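Local coordinates for protein phosphodiesterase (PDB 6CPU) that belongs to the HD-clan phosphodiesterase family, a mainly helical metalloprotein fold that here carries a zinc and a magnesium ion, at residues 230-233 with 234-238; 261-264 with 265-269; 276-279 with 280-284; 462-465 with 466-470. One frame throughout, in Å; residues are numbered along the deposited sequence.

Contact 1. Residues 230-233 with 234-238; sequences LVYC and VYLMI
V234 opens the turn by donating its backbone N to L230 O, and its CG2 methyl lies close to the same oxygen, 3.3 Å from L230 O. Its first torsion explains this: with CG1 anti to the backbone N (chi1 176°), CG2 is left beside that N, which faces the preceding turn. Y235 comes next. Its N is bonded to V231 O (3.1 Å), and its ring runs alongside that of Y232, both side chains pointing the same way. The contact falls at one rim, where Y235 CD2 stands over a face of the Y232 ring, 3.5 Å from Y232 CE2. The planes meet at 54° with centroids 5.1 Å apart, so the pair is neither a parallel stack nor a T. L236 approaches the Y232 ring obliquely, on its CD1/CE1 side, bringing CD2 to 3.6 Å from Y232 CE1 and CD1 to much the same distance. Its N meets Y232 O at 2.9 Å, nearly along the C=O axis. M237 bonds through N to C233 O, and a bend at chi3 (-83°) folds its CE methyl back to 3.3 Å from C233 O. These regular i to i+4 bonds identify an unbroken alpha-helix, part of helix 227-242, with L230 and V234 packed on helix 276-292 and C233 and M237 on helix 205-216. Chemically, the backbone bonds occupy the carbonyls while carbon atoms make the side-chain contacts between the two segments; the Y232 hydroxyl finds its partner elsewhere, at T318 O, so its ring is held both along its sides and at its polar end.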
loop_
_atom_site.group_PDB
_atom_site.type_symbol
_atom_site.label_atom_id
_atom_site.label_comp_id
_atom_site.label_asym_id
_atom_site.label_seq_id
_atom_site.Cartn_x
_atom_site.Cartn_y
_atom_site.Cartn_z
ATOM N N LEU A 230 9.920 -0.619 6.278
ATOM C CA LEU A 230 8.686 0.130 6.052
ATOM C C LEU A 230 7.547 -0.324 6.962
ATOM O O LEU A 230 6.743 0.491 7.425
ATOM C CB LEU A 230 8.288 0.066 4.576
ATOM C CG LEU A 230 9.223 0.890 3.672
ATOM C CD1 LEU A 230 9.136 0.425 2.219
ATOM C CD2 LEU A 230 8.954 2.394 3.794
ATOM N N VAL A 231 7.488 -1.621 7.238
ATOM C CA VAL A 231 6.524 -2.154 8.205
ATOM C C VAL A 231 6.719 -1.463 9.552
ATOM O O VAL A 231 5.747 -1.003 10.188
ATOM C CB VAL A 231 6.676 -3.684 8.366
ATOM C CG1 VAL A 231 5.906 -4.208 9.584
ATOM C CG2 VAL A 231 6.208 -4.387 7.104
ATOM N N TYR A 232 7.969 -1.389 9.995
ATOM C CA TYR A 232 8.241 -0.760 11.292
ATOM C C TYR A 232 7.916 0.730 11.282
ATOM O O TYR A 232 7.413 1.248 12.266
ATOM C CB TYR A 232 9.678 -0.977 11.739
ATOM C CG TYR A 232 9.839 -0.689 13.213
ATOM C CD1 TYR A 232 10.353 0.532 13.657
ATOM C CD2 TYR A 232 9.456 -1.628 14.165
ATOM C CE1 TYR A 232 10.494 0.802 15.015
ATOM C CE2 TYR A 232 9.599 -1.371 15.524
ATOM C CZ TYR A 232 10.115 -0.155 15.945
ATOM O OH TYR A 232 10.249 0.109 17.306
ATOM N N CYS A 233 8.210 1.416 10.176
ATOM C CA CYS A 233 7.808 2.813 10.022
ATOM C C CYS A 233 6.308 3.020 10.209
ATOM O O CYS A 233 5.885 3.960 10.886
ATOM C CB CYS A 233 8.234 3.366 8.664
ATOM S SG CYS A 233 10.028 3.532 8.439
ATOM N N VAL A 234 5.496 2.147 9.615
ATOM C CA VAL A 234 4.060 2.228 9.803
ATOM C C VAL A 234 3.706 2.048 11.286
ATOM O O VAL A 234 2.885 2.783 11.823
ATOM C CB VAL A 234 3.310 1.182 8.957
ATOM C CG1 VAL A 234 1.815 1.227 9.254
ATOM C CG2 VAL A 234 3.535 1.431 7.474
ATOM N N TYR A 235 4.337 1.081 11.941
ATOM C CA TYR A 235 4.090 0.846 13.358
ATOM C C TYR A 235 4.383 2.117 14.177
ATOM O O TYR A 235 3.576 2.520 15.004
ATOM C CB TYR A 235 4.907 -0.352 13.870
ATOM C CG TYR A 235 5.123 -0.323 15.362
ATOM C CD1 TYR A 235 4.073 -0.553 16.242
ATOM C CD2 TYR A 235 6.370 -0.004 15.898
ATOM C CE1 TYR A 235 4.270 -0.500 17.624
ATOM C CE2 TYR A 235 6.573 0.046 17.267
ATOM C CZ TYR A 235 5.521 -0.195 18.125
ATOM O OH TYR A 235 5.746 -0.134 19.492
ATOM N N LEU A 236 5.522 2.750 13.923
ATOM C CA LEU A 236 5.891 3.978 14.634
ATOM C C LEU A 236 4.811 5.051 14.509
ATOM O O LEU A 236 4.396 5.658 15.500
ATOM C CB LEU A 236 7.221 4.524 14.107
ATOM C CG LEU A 236 8.450 3.704 14.475
ATOM C CD1 LEU A 236 9.665 4.214 13.724
ATOM C CD2 LEU A 236 8.684 3.704 15.982
ATOM N N MET A 237 4.323 5.252 13.291
ATOM C CA MET A 237 3.338 6.294 13.032
ATOM C C MET A 237 1.947 6.003 13.562
ATOM O O MET A 237 1.314 6.872 14.176
ATOM C CB MET A 237 3.306 6.601 11.545
ATOM C CG MET A 237 4.564 7.304 11.109
ATOM S SD MET A 237 4.572 7.748 9.373
ATOM C CE MET A 237 5.092 6.217 8.598
ATOM N N ILE A 238 1.466 4.781 13.357
ATOM C CA ILE A 238 0.136 4.422 13.826
ATOM C C ILE A 238 0.077 4.266 15.349
ATOM O O ILE A 238 -0.886 4.716 15.972
ATOM C CB ILE A 238 -0.396 3.156 13.123
ATOM C CG1 ILE A 238 -0.465 3.378 11.605
ATOM C CG2 ILE A 238 -1.754 2.764 13.672
ATOM C CD1 ILE A 238 -1.504 4.375 11.137
#

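Contact 2. Residues 261-264 with 265-269; sequences FIVR and DTYKN
T266 turns its hydroxyl between its own backbone N and carbonyl carbon (chi1 68°), and from there OG1 reaches back to V263 O; Y267 sets CG beside its backbone N (chi1 -79°), which brings the ring alongside V263. Both follow the C-terminal end of helix 253-264, in a type I beta turn from R264 to Y267 that leads the chain out. The helical pattern is still evident in the bond from D265 N to F261 O at 2.9 Å, but the next bonds reach back three residues: T266 N to V263 O and Y267 N to R264 O. V263 O is thereby gripped twice. The T266 hydroxyl donates in the carbonyl plane, on a lone pair, at 2.7 Å from OG1 to V263 O, whereas T266 N comes from above that plane, 58° out of it. The Y267 ring presents its edge to V263, with CE1 3.8 Å from V263 CG1. Its hydroxyl is bonded to L347 O and D350 N, and D350 is a zinc ligand, so this turn abuts the metal site. R264 bends at chi3, and its NE donates to a water 2.8 Å away. That water can also donate to D265 OD1 and F261 O, though its acceptors outnumber its protons. Farther out, R264 NH1 forms a salt bridge with D228, and D265 OD1 is bonded to the T36 hydroxyl. A second water, farther along the same loop, can donate to either of two oxygens, though here too not every bond need be made at once: it lies 2.7 Å from R264 O and 2.8 Å from N269 OD1.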
loop_
_atom_site.group_PDB
_atom_site.type_symbol
_atom_site.label_atom_id
_atom_site.label_comp_id
_atom_site.label_asym_id
_atom_site.label_seq_id
_atom_site.Cartn_x
_atom_site.Cartn_y
_atom_site.Cartn_z
ATOM N N PHE A 261 1.529 -6.324 8.508
ATOM C CA PHE A 261 1.926 -7.399 7.583
ATOM C C PHE A 261 0.797 -7.727 6.613
ATOM O O PHE A 261 1.028 -7.923 5.411
ATOM C CB PHE A 261 2.343 -8.667 8.330
ATOM C CG PHE A 261 3.805 -8.758 8.617
ATOM C CD1 PHE A 261 4.361 -8.079 9.686
ATOM C CD2 PHE A 261 4.622 -9.574 7.845
ATOM C CE1 PHE A 261 5.711 -8.174 9.965
ATOM C CE2 PHE A 261 5.975 -9.676 8.118
ATOM C CZ PHE A 261 6.523 -8.968 9.175
ATOM N N ILE A 262 -0.423 -7.784 7.139
ATOM C CA ILE A 262 -1.622 -8.028 6.338
ATOM C C ILE A 262 -1.807 -6.932 5.292
ATOM O O ILE A 262 -2.086 -7.236 4.142
ATOM C CB ILE A 262 -2.911 -8.071 7.210
ATOM C CG1 ILE A 262 -2.997 -9.297 8.132
ATOM C CG2 ILE A 262 -4.168 -7.940 6.365
ATOM C CD1 ILE A 262 -2.076 -10.434 7.854
ATOM N N VAL A 263 -1.608 -5.671 5.689
ATOM C CA VAL A 263 -1.694 -4.545 4.750
ATOM C C VAL A 263 -0.616 -4.663 3.672
ATOM O O VAL A 263 -0.914 -4.543 2.478
ATOM C CB VAL A 263 -1.545 -3.173 5.460
ATOM C CG1 VAL A 263 -1.397 -2.054 4.437
ATOM C CG2 VAL A 263 -2.734 -2.898 6.363
ATOM N N ARG A 264 0.624 -4.900 4.082
ATOM C CA ARG A 264 1.733 -5.047 3.113
ATOM C C ARG A 264 1.416 -6.136 2.084
ATOM O O ARG A 264 1.653 -5.958 0.880
ATOM C CB ARG A 264 3.049 -5.340 3.827
ATOM C CG ARG A 264 4.234 -5.465 2.899
ATOM C CD ARG A 264 5.512 -5.712 3.665
ATOM N NE ARG A 264 5.664 -7.114 4.064
ATOM C CZ ARG A 264 6.743 -7.620 4.647
ATOM N NH1 ARG A 264 7.765 -6.842 4.966
ATOM N NH2 ARG A 264 6.806 -8.918 4.918
ATOM N N ASP A 265 0.834 -7.239 2.553
ATOM C CA ASP A 265 0.442 -8.352 1.685
ATOM C C ASP A 265 -0.631 -8.012 0.628
ATOM O O ASP A 265 -0.786 -8.756 -0.342
ATOM C CB ASP A 265 -0.042 -9.557 2.527
ATOM C CG ASP A 265 1.092 -10.287 3.254
ATOM O OD1 ASP A 265 2.284 -10.065 2.927
ATOM O OD2 ASP A 265 0.786 -11.105 4.174
ATOM N N THR A 266 -1.345 -6.901 0.792
ATOM C CA THR A 266 -2.323 -6.484 -0.198
ATOM C C THR A 266 -1.726 -5.580 -1.275
ATOM O O THR A 266 -2.410 -5.273 -2.237
ATOM C CB THR A 266 -3.526 -5.751 0.418
ATOM O OG1 THR A 266 -3.120 -4.488 0.949
ATOM C CG2 THR A 266 -4.165 -6.597 1.519
ATOM N N TYR A 267 -0.478 -5.147 -1.089
ATOM C CA TYR A 267 0.213 -4.326 -2.082
ATOM C C TYR A 267 1.062 -5.211 -2.972
ATOM O O TYR A 267 1.620 -6.199 -2.515
ATOM C CB TYR A 267 1.058 -3.242 -1.380
ATOM C CG TYR A 267 0.227 -2.073 -0.913
ATOM C CD1 TYR A 267 -0.246 -1.988 0.387
ATOM C CD2 TYR A 267 -0.104 -1.041 -1.791
ATOM C CE1 TYR A 267 -1.038 -0.928 0.796
ATOM C CE2 TYR A 267 -0.900 0.018 -1.382
ATOM C CZ TYR A 267 -1.363 0.080 -0.093
ATOM O OH TYR A 267 -2.156 1.165 0.293
ATOM N N LYS A 268 1.137 -4.887 -4.257
ATOM C CA LYS A 268 1.908 -5.706 -5.203
ATOM C C LYS A 268 3.376 -5.255 -5.254
ATOM O O LYS A 268 3.668 -4.150 -5.724
ATOM C CB LYS A 268 1.266 -5.619 -6.586
ATOM C CG LYS A 268 -0.123 -6.228 -6.559
ATOM C CD LYS A 268 -0.871 -6.019 -7.844
ATOM C CE LYS A 268 -2.011 -7.009 -8.013
ATOM N NZ LYS A 268 -2.743 -7.305 -6.764
ATOM N N ASN A 269 4.283 -6.116 -4.787
ATOM C CA ASN A 269 5.675 -5.735 -4.574
ATOM C C ASN A 269 6.411 -5.391 -5.838
ATOM O O ASN A 269 7.364 -4.624 -5.800
ATOM C CB ASN A 269 6.453 -6.866 -3.931
ATOM C CG ASN A 269 5.985 -7.150 -2.551
ATOM O OD1 ASN A 269 4.858 -7.623 -2.365
ATOM N ND2 ASN A 269 6.823 -6.857 -1.572
HETATM O O HOH W 1 3.782 -8.996 4.853
HETATM O O HOH W 2 3.905 -5.688 -0.525
#

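Contact 3. Residues 276-279 with 280-284; sequences FRHA and VDVLQ. With ZN (zinc ion), chain B.
The F276 ring carries a methyl of V280 over one face: CG2 lies 3.7 Å from the ring centroid and only 16° off the normal, a CH-pi contact with its closest approach near CZ. The H278 imidazole is engaged mainly at its edge. NE2 binds the zinc ion at 2.2 Å, and ND1 donates in the ring plane to a water 2.9 Å away, while V282 CG2 comes obliquely to 3.3 Å from CE1. All this happens on the first turns of helix 276-292, which supplies one histidine to the metal site of this HD-clan phosphodiesterase fold; H349 and D350, the adjacent His-Asp pair for which the clan is named, and D462 are the other protein ligands. H278 and V282 are one turn apart, as are F276 and V280, and in each pair the later residue's N donates to the earlier one's O. H278 holds CG anti to its backbone N (chi1 169°), which carries the ring outward to the metal. Coordination at NE2 and the bond at ND1 together restrict the rotation of this ring. F276 and V280 look elsewhere, packing on L230 of helix 227-242. D281 acts as a second shell: its OD1 forms a salt bridge with R468, while OD2 accepts a hydrogen bond from the water held by H278 ND1, 2.8 Å from the water oxygen.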
loop_
_atom_site.group_PDB
_atom_site.type_symbol
_atom_site.label_atom_id
_atom_site.label_comp_id
_atom_site.label_asym_id
_atom_site.label_seq_id
_atom_site.Cartn_x
_atom_site.Cartn_y
_atom_site.Cartn_z
ATOM N N PHE A 276 3.815 -0.972 -1.578
ATOM C CA PHE A 276 3.707 -0.669 -0.142
ATOM C C PHE A 276 4.563 0.555 0.222
ATOM O O PHE A 276 4.168 1.357 1.058
ATOM C CB PHE A 276 4.144 -1.883 0.639
ATOM C CG PHE A 276 4.059 -1.720 2.119
ATOM C CD1 PHE A 276 2.851 -1.456 2.727
ATOM C CD2 PHE A 276 5.192 -1.911 2.911
ATOM C CE1 PHE A 276 2.779 -1.317 4.105
ATOM C CE2 PHE A 276 5.116 -1.792 4.291
ATOM C CZ PHE A 276 3.914 -1.496 4.879
ATOM N N ARG A 277 5.700 0.710 -0.442
ATOM C CA ARG A 277 6.575 1.879 -0.212
ATOM C C ARG A 277 5.838 3.206 -0.478
ATOM O O ARG A 277 5.978 4.145 0.314
ATOM C CB ARG A 277 7.879 1.770 -1.016
ATOM C CG ARG A 277 8.828 2.968 -0.912
ATOM C CD ARG A 277 10.161 2.743 -1.612
ATOM N NE ARG A 277 10.878 1.631 -1.003
ATOM C CZ ARG A 277 10.920 0.388 -1.460
ATOM N NH1 ARG A 277 10.354 0.044 -2.618
ATOM N NH2 ARG A 277 11.562 -0.525 -0.756
ATOM N N HIS A 278 5.050 3.265 -1.554
ATOM C CA HIS A 278 4.216 4.446 -1.865
ATOM C C HIS A 278 3.183 4.693 -0.785
ATOM O O HIS A 278 2.985 5.826 -0.361
ATOM C CB HIS A 278 3.534 4.317 -3.245
ATOM C CG HIS A 278 2.472 5.348 -3.515
ATOM N ND1 HIS A 278 2.738 6.701 -3.585
ATOM C CD2 HIS A 278 1.139 5.217 -3.739
ATOM C CE1 HIS A 278 1.615 7.356 -3.836
ATOM N NE2 HIS A 278 0.627 6.481 -3.934
ATOM N N ALA A 279 2.511 3.629 -0.337
ATOM C CA ALA A 279 1.528 3.749 0.724
ATOM C C ALA A 279 2.136 4.354 1.992
ATOM O O ALA A 279 1.540 5.251 2.626
ATOM C CB ALA A 279 0.904 2.393 1.036
ATOM N N VAL A 280 3.310 3.850 2.361
ATOM C CA VAL A 280 3.978 4.291 3.570
ATOM C C VAL A 280 4.483 5.741 3.400
ATOM O O VAL A 280 4.387 6.537 4.315
ATOM C CB VAL A 280 5.109 3.328 3.979
ATOM C CG1 VAL A 280 5.837 3.858 5.204
ATOM C CG2 VAL A 280 4.535 1.932 4.265
ATOM N N ASP A 281 4.960 6.066 2.211
ATOM C CA ASP A 281 5.311 7.444 1.875
ATOM C C ASP A 281 4.131 8.404 2.041
ATOM O O ASP A 281 4.264 9.460 2.669
ATOM C CB ASP A 281 5.821 7.501 0.449
ATOM C CG ASP A 281 6.344 8.862 0.085
ATOM O OD1 ASP A 281 7.314 9.313 0.733
ATOM O OD2 ASP A 281 5.786 9.459 -0.849
ATOM N N VAL A 282 2.970 8.042 1.495
ATOM C CA VAL A 282 1.761 8.864 1.618
ATOM C C VAL A 282 1.301 8.983 3.071
ATOM O O VAL A 282 0.888 10.064 3.539
ATOM C CB VAL A 282 0.606 8.328 0.711
ATOM C CG1 VAL A 282 -0.701 9.045 0.990
ATOM C CG2 VAL A 282 0.976 8.472 -0.756
ATOM N N LEU A 283 1.390 7.886 3.805
ATOM C CA LEU A 283 1.086 7.898 5.233
ATOM C C LEU A 283 2.017 8.884 5.967
ATOM O O LEU A 283 1.577 9.688 6.800
ATOM C CB LEU A 283 1.252 6.485 5.813
ATOM C CG LEU A 283 1.323 6.332 7.332
ATOM C CD1 LEU A 283 0.022 6.765 7.972
ATOM C CD2 LEU A 283 1.646 4.899 7.722
ATOM N N GLN A 284 3.293 8.803 5.639
ATOM C CA GLN A 284 4.317 9.643 6.273
ATOM C C GLN A 284 4.127 11.126 5.951
ATOM O O GLN A 284 4.351 11.974 6.818
ATOM C CB GLN A 284 5.703 9.173 5.854
ATOM C CG GLN A 284 6.848 9.730 6.707
ATOM C CD GLN A 284 7.532 10.956 6.102
ATOM O OE1 GLN A 284 7.142 11.466 5.037
ATOM N NE2 GLN A 284 8.602 11.399 6.760
HETATM ZN ZN ZN B . -1.516 6.747 -4.273
HETATM O O HOH W 3 5.154 8.162 -3.191
HETATM O O HOH W 4 -0.836 7.069 -6.353
HETATM O O HOH W 5 -3.491 7.112 -5.079
#

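Contact 4. Residues 462-465 with 466-470; sequences DISN and VTRPL. With ZN (zinc ion), chain B.
T467 directs its hydroxyl back at the backbone of S464, and OG1 donates to S464 O at 2.7 Å, on a lone pair in the carbonyl plane. T467 N reaches the same oxygen from above the plane, 59° out of it, so the two donors use clearly different directions. R468 N adds a long, weak bond to S464 O and another to N465 O. The S464 hydroxyl, N465 amide and R468 side chain converge on a single water: it donates to S464 OG (2.7 Å) and N465 OD1 and accepts from R468 NE at 2.9 Å. S464 OG is also bonded to A461 O. This is the loop joining helices 446-462 and 470-495, with I463 leaving helical geometry and P469 at the N-cap position of the second helix. D462, at the end of the first, binds zinc through OD1 at 2.1 Å, while OD2 accepts from a zinc-bound water. With R468 CG beside its backbone N (chi1 -57°), that carbon sits 3.6 Å from S464 O, and the bend at chi2 (-68°) turns CD and the guanidinium onward, placing NE at its water. NH1 is bonded to W218 O and Q284 OE1.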
loop_
_atom_site.group_PDB
_atom_site.type_symbol
_atom_site.label_atom_id
_atom_site.label_comp_id
_atom_site.label_asym_id
_atom_site.label_seq_id
_atom_site.Cartn_x
_atom_site.Cartn_y
_atom_site.Cartn_z
ATOM N N ASP A 462 -0.946 12.151 -1.310
ATOM C CA ASP A 462 -0.839 11.245 -2.449
ATOM C C ASP A 462 0.006 11.811 -3.595
ATOM O O ASP A 462 0.697 11.056 -4.284
ATOM C CB ASP A 462 -2.231 10.873 -2.952
ATOM C CG ASP A 462 -2.217 9.709 -3.924
ATOM O OD1 ASP A 462 -1.394 8.758 -3.791
ATOM O OD2 ASP A 462 -3.069 9.755 -4.829
ATOM N N ILE A 463 -0.041 13.131 -3.808
ATOM C CA ILE A 463 0.749 13.752 -4.887
ATOM C C ILE A 463 1.935 14.556 -4.338
ATOM O O ILE A 463 2.373 15.533 -4.952
ATOM C CB ILE A 463 -0.126 14.626 -5.833
ATOM C CG1 ILE A 463 -0.736 15.830 -5.107
ATOM C CG2 ILE A 463 -1.231 13.790 -6.463
ATOM C CD1 ILE A 463 -1.135 16.948 -6.052
ATOM N N SER A 464 2.480 14.116 -3.206
ATOM C CA SER A 464 3.504 14.885 -2.489
ATOM C C SER A 464 4.920 14.708 -3.028
ATOM O O SER A 464 5.842 15.370 -2.538
ATOM C CB SER A 464 3.463 14.538 -0.997
ATOM O OG SER A 464 3.863 13.194 -0.783
ATOM N N ASN A 465 5.114 13.851 -4.032
ATOM C CA ASN A 465 6.442 13.613 -4.573
ATOM C C ASN A 465 7.132 14.908 -5.013
ATOM O O ASN A 465 8.327 15.074 -4.774
ATOM C CB ASN A 465 6.395 12.669 -5.765
ATOM C CG ASN A 465 6.089 11.236 -5.376
ATOM O OD1 ASN A 465 5.963 10.886 -4.193
ATOM N ND2 ASN A 465 5.986 10.389 -6.377
ATOM N N VAL A 466 6.383 15.800 -5.665
ATOM C CA VAL A 466 6.939 17.095 -6.106
ATOM C C VAL A 466 7.224 18.077 -4.961
ATOM O O VAL A 466 7.921 19.072 -5.186
ATOM C CB VAL A 466 6.065 17.796 -7.179
ATOM C CG1 VAL A 466 5.997 16.943 -8.439
ATOM C CG2 VAL A 466 4.678 18.126 -6.653
ATOM N N THR A 467 6.666 17.817 -3.772
ATOM C CA THR A 467 6.893 18.627 -2.567
ATOM C C THR A 467 8.020 18.110 -1.650
ATOM O O THR A 467 8.354 18.759 -0.660
ATOM C CB THR A 467 5.616 18.769 -1.708
ATOM O OG1 THR A 467 5.322 17.535 -1.038
ATOM C CG2 THR A 467 4.417 19.191 -2.551
ATOM N N ARG A 468 8.586 16.946 -1.960
ATOM C CA ARG A 468 9.767 16.466 -1.241
ATOM C C ARG A 468 10.992 17.191 -1.779
ATOM O O ARG A 468 10.989 17.624 -2.936
ATOM C CB ARG A 468 10.000 14.969 -1.460
ATOM C CG ARG A 468 8.833 14.062 -1.078
ATOM C CD ARG A 468 8.571 14.035 0.409
ATOM N NE ARG A 468 7.641 12.952 0.756
ATOM C CZ ARG A 468 7.254 12.663 1.998
ATOM N NH1 ARG A 468 7.705 13.370 3.035
ATOM N NH2 ARG A 468 6.402 11.659 2.218
ATOM N N PRO A 469 12.063 17.273 -0.971
ATOM C CA PRO A 469 13.320 17.814 -1.490
ATOM C C PRO A 469 13.795 17.142 -2.778
ATOM O O PRO A 469 13.537 15.957 -3.017
ATOM C CB PRO A 469 14.298 17.583 -0.338
ATOM C CG PRO A 469 13.437 17.717 0.870
ATOM C CD PRO A 469 12.134 17.048 0.482
ATOM N N LEU A 470 14.499 17.922 -3.587
ATOM C CA LEU A 470 14.804 17.591 -4.974
ATOM C C LEU A 470 15.318 16.179 -5.244
ATOM O O LEU A 470 14.834 15.524 -6.166
ATOM C CB LEU A 470 15.809 18.613 -5.530
ATOM C CG LEU A 470 16.159 18.553 -7.018
ATOM C CD1 LEU A 470 14.919 18.615 -7.899
ATOM C CD2 LEU A 470 17.110 19.695 -7.359
HETATM ZN ZN ZN B . -1.516 6.747 -4.273
HETATM O O HOH W 5 -3.491 7.112 -5.079
HETATM O O HOH W 6 6.134 11.927 -1.446
HETATM O O HOH W 4 -0.836 7.069 -6.353
#

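Contact 3 lies among the others, its centre 10 Å from that of contact 1 and 12 Å from those of contacts 2 and 4. It touches contact 1 through apolar packing, V234 CG2 to V280 CG2 at 3.4 Å, and contact 2 where Y267 OH meets A279 CB at 3.4 Å. Its join to contact 4 is polar, with 2.9 Å between D281 OD1 and R468 NH2, and both contacts supply a ligand to the same zinc ion and share two of its waters. Contact 1 stays farther back, the V234 side chain about 14 Å from zinc, whereas the Y267 side chain of contact 2 is about 7 Å from it.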